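Local coordinates for protein ribonuclease J (Methanolobus psychrophilus R15, PDB 5HAB) that probably degrades RNA exonucleolytically, as an archaeal ribonuclease J that joins a metallo-beta-lactamase fold to a beta-CASP domain, at residues Val278-Ala281 / Gln282-Gly285; Ala326-Lys329 / Ile330-Gly334; Ala389-Thr392 / Lys393-Lys397. The protein carries 1 engineered substitution. One frame throughout, in Å; residues are numbered along the deposited sequence.

Interaction 1: Val278-Ala281 / Gln282-Gly285; sequences VQFA and QEMG
Q282 N donates to V278 O (3.0 Å, N-H...O 149°), a regular i to i+4 bond in the last part of helix 271-283. The next donor is held less firmly: E283 N is shared between Q279 O at 2.9 Å and F280 O at 3.0 Å, both weak because the N-H points well off either oxygen. M284 N then makes a long, weak bond to A281 O (3.4 Å), an i to i+3 link as the backbone turns. Beyond the backbone, E283 OE2 lies loosely at the edge of the F280 ring, near its plane and 4.2 Å from F280 CD1. That ring packs against H245 and L248 of helix 241-253. The extended M284 chain lies along the last turn: with chi1 at 63°, CG sits between its own N and carbonyl carbon, 3.2 Å from F280 O, while CE rests 4.1 Å from A281 CA. A281 and M284 both meet L339 of strand 338-342. G285 follows with positive phi, a backbone angle that favours glycine. This is the C-terminal end of the helix in a beta-alpha-beta crossover, linking strands 262-266 and 287-291 of the parallel beta-CASP sheet, with strand 338-342 between them.

Interaction 2: Ala326-Lys329 / Ile330-Gly334; sequences ALKK and IMEAG
I330 N bonds A326 O at 2.9 Å, close to straight (158°). Its side chain lies over the same acceptor: chi1 of -67° keeps CG1 beside the backbone N, 3.2 Å from A326 O. I330 is buried, packing on V289 and Y338 of the parallel sheet. M331 repeats the i to i+4 bond one residue on, its N 2.9 Å from L327 O, with the donor above the carbonyl plane rather than on a lone pair. Only its CB stays close to the preceding turn; the bent chain leads away to F363. Helix 320-331 here covers part of the six-stranded parallel sheet of the beta-CASP domain, connecting strand 315-317 to strand 338-342 in sequence, and this is its C-terminal turn. E332 is the first residue to depart from helical angles. Its N bonds K328 O at 3.1 Å and, weakly, K329 O. The E332 side chain runs beside K328, both pointing the same way, so that OE2 lies 3.8 Å from K328 CG; the charged ends stay apart, with K328 NZ 5.4 Å from E332 OE2. K329 instead sends its NZ to a salt bridge with E315. A333 closes the turn through its N to I330 O (3.1 Å), and its CB points back to K329 O at 3.2 Å. G334 N also bonds I330 O weakly; at its phi of 114° a side chain would press on the carbonyl O of A333, which calls for glycine.

Interaction 3: Ala389-Thr392 / Lys393-Lys397; sequences ALET and KLKMK
K395 N donates to E391 O at 2.9 Å, nearly straight at 163°, and the lysine's own chain wraps the same oxygen: the bend at chi3 (-66°) turns CE back to 3.6 Å from E391 O. The ammonium is thereby carried toward the glutamate, but K395 NZ stops 4.4 Å from E391 OE2, too far for a salt bridge, so any attraction is probably modest. E391 OE1 instead forms a salt bridge with R387 NE, one turn earlier. M396 N bonds T392 O, also at 2.9 Å, while L394 N meets L390 O with the donor in the carbonyl plane and K393 N bonds A389 O. On the buried face, L394 CD1 touches L390 CG at 3.8 Å; both leucines pack on A357, and they reach F373 and I371 of strand 370-374. On another face the T392 methyl and the M396 thioether cross obliquely, CG2 to SD 3.9 Å. T392 OG1 turns away to bond Y388 O, which settles its hydroxyl within the helix. K393 lies extended past A389 O (CG at 3.2 Å), and NZ hydrogen-bonds I64 O of the second subunit. Helix 381-396 is the crossover helix of the beta-alpha-beta unit between strands 370-374 and 400-402. Chemically, four full i to i+4 bonds keep the backbone regular to M396, leucines hold it to the sheet and helix 352-357, E391 and K395 flank strand 400-402, and A389, T392, K393 and M396 meet the second subunit, K393 with a hydrogen bond.

All three contacts are last turns of helices on the parallel sheet of the beta-CASP region, and none touches another. In each, a buried apolar side faces the fold (F280 and A281; L327 and I330; L390 and L394), while Q279 and E283, K328 and E332, or K395 are exposed. Interactions 1 and 2 share neighbours, since both rest on strands 287-291 and 338-342; interaction 3 packs on strands 370-374 and 400-402 instead. Backbone bonding is most regular in interaction 3 and least so in interaction 1. Lysine chemistry differs too: K329 of interaction 2 pairs with E315 within the chain, whereas K393 of interaction 3, alone of the three contacts in meeting another subunit, bonds across that interface.

Interaction 1: Val278-Ala281 / Gln282-Gly285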
loop_
_atom_site.group_PDB
_atom_site.type_symbol
_atom_site.label_atom_id
_atom_site.label_comp_id
_atom_site.label_asym_id
_atom_site.label_seq_id
_atom_site.Cartn_x
_atom_site.Cartn_y
_atom_site.Cartn_z
ATOM N N VAL B 278 35.063 -2.261 -2.698
ATOM C CA VAL B 278 36.367 -2.646 -3.246
ATOM C C VAL B 278 37.159 -3.450 -2.208
ATOM O O VAL B 278 37.870 -4.401 -2.569
ATOM C CB VAL B 278 37.176 -1.424 -3.769
ATOM C CG1 VAL B 278 36.385 -0.678 -4.840
ATOM C CG2 VAL B 278 37.588 -0.491 -2.646
ATOM N N GLN B 279 37.015 -3.105 -0.928
ATOM C CA GLN B 279 37.631 -3.921 0.122
ATOM C C GLN B 279 37.106 -5.365 0.089
ATOM O O GLN B 279 37.878 -6.324 0.206
ATOM C CB GLN B 279 37.399 -3.310 1.503
ATOM C CG GLN B 279 38.138 -2.001 1.729
ATOM C CD GLN B 279 37.890 -1.424 3.113
ATOM O OE1 GLN B 279 36.875 -1.714 3.750
ATOM N NE2 GLN B 279 38.824 -0.605 3.588
ATOM N N PHE B 280 35.793 -5.516 -0.058
ATOM C CA PHE B 280 35.195 -6.844 -0.148
ATOM C C PHE B 280 35.703 -7.599 -1.369
ATOM O O PHE B 280 35.884 -8.814 -1.318
ATOM C CB PHE B 280 33.672 -6.748 -0.194
ATOM C CG PHE B 280 33.073 -6.194 1.056
ATOM C CD1 PHE B 280 33.691 -6.397 2.280
ATOM C CD2 PHE B 280 31.895 -5.467 1.013
ATOM C CE1 PHE B 280 33.143 -5.886 3.440
ATOM C CE2 PHE B 280 31.342 -4.954 2.168
ATOM C CZ PHE B 280 31.967 -5.161 3.382
ATOM N N ALA B 281 35.932 -6.876 -2.461
ATOM C CA ALA B 281 36.489 -7.477 -3.668
ATOM C C ALA B 281 37.880 -8.017 -3.368
ATOM O O ALA B 281 38.270 -9.077 -3.861
ATOM C CB ALA B 281 36.537 -6.470 -4.803
ATOM N N GLN B 282 38.628 -7.275 -2.557
ATOM C CA GLN B 282 39.954 -7.721 -2.145
ATOM C C GLN B 282 39.879 -8.887 -1.160
ATOM O O GLN B 282 40.851 -9.619 -0.997
ATOM C CB GLN B 282 40.754 -6.558 -1.546
ATOM C CG GLN B 282 41.102 -5.458 -2.554
ATOM C CD GLN B 282 41.936 -5.947 -3.737
ATOM O OE1 GLN B 282 43.158 -5.795 -3.749
ATOM N NE2 GLN B 282 41.279 -6.521 -4.741
ATOM N N GLU B 283 38.746 -9.050 -0.485
ATOM C CA GLU B 283 38.609 -10.151 0.470
ATOM C C GLU B 283 37.998 -11.414 -0.174
ATOM O O GLU B 283 37.922 -12.466 0.455
ATOM C CB GLU B 283 37.775 -9.684 1.680
ATOM C CG GLU B 283 37.705 -10.675 2.847
ATOM C CD GLU B 283 36.987 -10.111 4.064
ATOM O OE1 GLU B 283 36.773 -10.872 5.035
ATOM O OE2 GLU B 283 36.617 -8.916 4.043
ATOM N N MET B 284 37.570 -11.322 -1.430
ATOM C CA MET B 284 37.013 -12.495 -2.106
ATOM C C MET B 284 37.749 -12.914 -3.382
ATOM O O MET B 284 37.198 -13.642 -4.210
ATOM C CB MET B 284 35.525 -12.275 -2.411
ATOM C CG MET B 284 35.204 -11.138 -3.352
ATOM S SD MET B 284 33.473 -10.626 -3.223
ATOM C CE MET B 284 33.289 -9.755 -4.763
ATOM N N GLY B 285 38.979 -12.435 -3.542
ATOM C CA GLY B 285 39.829 -12.805 -4.664
ATOM C C GLY B 285 39.348 -12.404 -6.045
ATOM O O GLY B 285 39.643 -13.075 -7.036
#

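Interaction 2: Ala326-Lys329 / Ile330-Gly334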
loop_
_atom_site.group_PDB
_atom_site.type_symbol
_atom_site.label_atom_id
_atom_site.label_comp_id
_atom_site.label_asym_id
_atom_site.label_seq_id
_atom_site.Cartn_x
_atom_site.Cartn_y
_atom_site.Cartn_z
ATOM N N ALA B 326 36.915 -3.537 -21.456
ATOM C CA ALA B 326 37.141 -4.065 -20.116
ATOM C C ALA B 326 36.179 -5.215 -19.849
ATOM O O ALA B 326 36.550 -6.232 -19.262
ATOM C CB ALA B 326 36.977 -2.973 -19.074
ATOM N N LEU B 327 34.939 -5.044 -20.288
ATOM C CA LEU B 327 33.925 -6.077 -20.143
ATOM C C LEU B 327 34.222 -7.239 -21.080
ATOM O O LEU B 327 33.890 -8.385 -20.781
ATOM C CB LEU B 327 32.534 -5.505 -20.408
ATOM C CG LEU B 327 32.110 -4.490 -19.347
ATOM C CD1 LEU B 327 31.087 -3.516 -19.890
ATOM C CD2 LEU B 327 31.572 -5.212 -18.126
ATOM N N LYS B 328 34.857 -6.945 -22.212
ATOM C CA LYS B 328 35.270 -8.003 -23.126
ATOM C C LYS B 328 36.420 -8.794 -22.506
ATOM O O LYS B 328 36.493 -10.015 -22.651
ATOM C CB LYS B 328 35.685 -7.428 -24.485
ATOM C CG LYS B 328 36.444 -8.410 -25.375
ATOM C CD LYS B 328 36.454 -7.963 -26.831
ATOM C CE LYS B 328 35.085 -8.135 -27.470
ATOM N NZ LYS B 328 35.000 -7.478 -28.802
ATOM N N LYS B 329 37.295 -8.098 -21.786
ATOM C CA LYS B 329 38.403 -8.748 -21.095
ATOM C C LYS B 329 37.868 -9.651 -19.987
ATOM O O LYS B 329 38.292 -10.799 -19.849
ATOM C CB LYS B 329 39.370 -7.709 -20.522
ATOM C CG LYS B 329 40.215 -8.202 -19.358
ATOM C CD LYS B 329 40.972 -7.057 -18.695
ATOM C CE LYS B 329 41.818 -7.561 -17.535
ATOM N NZ LYS B 329 41.851 -6.620 -16.379
ATOM N N ILE B 330 36.929 -9.123 -19.207
ATOM C CA ILE B 330 36.343 -9.858 -18.093
ATOM C C ILE B 330 35.608 -11.091 -18.604
ATOM O O ILE B 330 35.775 -12.195 -18.077
ATOM C CB ILE B 330 35.401 -8.956 -17.277
ATOM C CG1 ILE B 330 36.199 -7.864 -16.562
ATOM C CG2 ILE B 330 34.580 -9.780 -16.289
ATOM C CD1 ILE B 330 35.341 -6.820 -15.897
ATOM N N MET B 331 34.802 -10.887 -19.639
ATOM C CA MET B 331 33.989 -11.946 -20.221
ATOM C C MET B 331 34.851 -13.103 -20.717
ATOM O O MET B 331 34.457 -14.264 -20.617
ATOM C CB MET B 331 33.143 -11.384 -21.367
ATOM C CG MET B 331 32.137 -12.353 -21.954
ATOM S SD MET B 331 31.101 -13.115 -20.694
ATOM C CE MET B 331 30.432 -11.679 -19.881
ATOM N N GLU B 332 36.027 -12.779 -21.243
ATOM C CA GLU B 332 36.911 -13.785 -21.821
ATOM C C GLU B 332 38.040 -14.182 -20.872
ATOM O O GLU B 332 39.063 -14.705 -21.305
ATOM C CB GLU B 332 37.503 -13.271 -23.137
ATOM C CG GLU B 332 36.467 -12.900 -24.186
ATOM C CD GLU B 332 37.084 -12.240 -25.406
ATOM O OE1 GLU B 332 38.272 -11.857 -25.338
ATOM O OE2 GLU B 332 36.380 -12.101 -26.430
ATOM N N ALA B 333 37.852 -13.942 -19.579
ATOM C CA ALA B 333 38.837 -14.358 -18.586
ATOM C C ALA B 333 38.162 -15.058 -17.416
ATOM O O ALA B 333 38.821 -15.705 -16.599
ATOM C CB ALA B 333 39.636 -13.162 -18.097
ATOM N N GLY B 334 36.844 -14.923 -17.339
ATOM C CA GLY B 334 36.083 -15.506 -16.253
ATOM C C GLY B 334 35.465 -14.444 -15.366
ATOM O O GLY B 334 36.170 -13.743 -14.637
#

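Interaction 3: Ala389-Thr392 / Lys393-Lys397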
loop_
_atom_site.group_PDB
_atom_site.type_symbol
_atom_site.label_atom_id
_atom_site.label_comp_id
_atom_site.label_asym_id
_atom_site.label_seq_id
_atom_site.Cartn_x
_atom_site.Cartn_y
_atom_site.Cartn_z
ATOM N N ALA B 389 12.099 -1.809 -15.963
ATOM C CA ALA B 389 12.569 -2.269 -17.270
ATOM C C ALA B 389 13.946 -2.932 -17.158
ATOM O O ALA B 389 14.172 -4.022 -17.705
ATOM C CB ALA B 389 12.611 -1.110 -18.257
ATOM N N LEU B 390 14.853 -2.281 -16.431
ATOM C CA LEU B 390 16.190 -2.826 -16.220
ATOM C C LEU B 390 16.128 -4.219 -15.589
ATOM O O LEU B 390 16.718 -5.180 -16.096
ATOM C CB LEU B 390 17.017 -1.894 -15.329
ATOM C CG LEU B 390 18.415 -2.406 -14.970
ATOM C CD1 LEU B 390 19.335 -2.348 -16.187
ATOM C CD2 LEU B 390 19.007 -1.640 -13.803
ATOM N N GLU B 391 15.397 -4.320 -14.484
ATOM C CA GLU B 391 15.310 -5.564 -13.732
ATOM C C GLU B 391 14.631 -6.661 -14.537
ATOM O O GLU B 391 15.073 -7.803 -14.511
ATOM C CB GLU B 391 14.563 -5.340 -12.418
ATOM C CG GLU B 391 15.480 -5.017 -11.256
ATOM C CD GLU B 391 14.726 -4.814 -9.959
ATOM O OE1 GLU B 391 14.811 -3.701 -9.399
ATOM O OE2 GLU B 391 14.067 -5.767 -9.491
ATOM N N THR B 392 13.568 -6.308 -15.253
ATOM C CA THR B 392 12.868 -7.255 -16.115
ATOM C C THR B 392 13.813 -7.824 -17.171
ATOM O O THR B 392 13.813 -9.030 -17.415
ATOM C CB THR B 392 11.653 -6.613 -16.812
ATOM O OG1 THR B 392 10.731 -6.137 -15.828
ATOM C CG2 THR B 392 10.946 -7.626 -17.706
ATOM N N LYS B 393 14.621 -6.963 -17.792
ATOM C CA LYS B 393 15.591 -7.439 -18.786
ATOM C C LYS B 393 16.639 -8.368 -18.164
ATOM O O LYS B 393 16.905 -9.469 -18.682
ATOM C CB LYS B 393 16.272 -6.254 -19.474
ATOM C CG LYS B 393 15.333 -5.457 -20.366
ATOM C CD LYS B 393 15.968 -4.163 -20.831
ATOM C CE LYS B 393 14.939 -3.278 -21.506
ATOM N NZ LYS B 393 15.470 -1.918 -21.803
ATOM N N LEU B 394 17.211 -7.932 -17.043
ATOM C CA LEU B 394 18.236 -8.719 -16.363
ATOM C C LEU B 394 17.714 -10.095 -15.925
ATOM O O LEU B 394 18.399 -11.101 -16.084
ATOM C CB LEU B 394 18.773 -7.947 -15.159
ATOM C CG LEU B 394 19.535 -6.665 -15.501
ATOM C CD1 LEU B 394 19.848 -5.867 -14.246
ATOM C CD2 LEU B 394 20.805 -6.982 -16.266
ATOM N N LYS B 395 16.501 -10.138 -15.385
ATOM C CA LYS B 395 15.904 -11.403 -14.961
ATOM C C LYS B 395 15.541 -12.262 -16.166
ATOM O O LYS B 395 15.650 -13.483 -16.111
ATOM C CB LYS B 395 14.673 -11.181 -14.076
ATOM C CG LYS B 395 15.015 -10.850 -12.633
ATOM C CD LYS B 395 13.768 -10.680 -11.771
ATOM C CE LYS B 395 12.957 -9.466 -12.187
ATOM N NZ LYS B 395 11.880 -9.151 -11.205
ATOM N N MET B 396 15.110 -11.629 -17.255
ATOM C CA MET B 396 14.771 -12.389 -18.454
ATOM C C MET B 396 16.030 -13.000 -19.045
ATOM O O MET B 396 15.952 -13.939 -19.835
ATOM C CB MET B 396 14.070 -11.518 -19.498
ATOM C CG MET B 396 12.591 -11.295 -19.234
ATOM S SD MET B 396 11.810 -10.228 -20.467
ATOM C CE MET B 396 13.212 -9.275 -21.058
ATOM N N LYS B 397 17.191 -12.490 -18.641
ATOM C CA LYS B 397 18.440 -13.145 -19.026
ATOM C C LYS B 397 18.977 -14.026 -17.898
ATOM O O LYS B 397 20.121 -14.477 -17.944
ATOM C CB LYS B 397 19.497 -12.118 -19.436
ATOM C CG LYS B 397 19.226 -11.416 -20.767
ATOM C CD LYS B 397 20.488 -10.739 -21.296
ATOM C CE LYS B 397 20.240 -10.006 -22.607
ATOM N NZ LYS B 397 19.364 -8.818 -22.415
#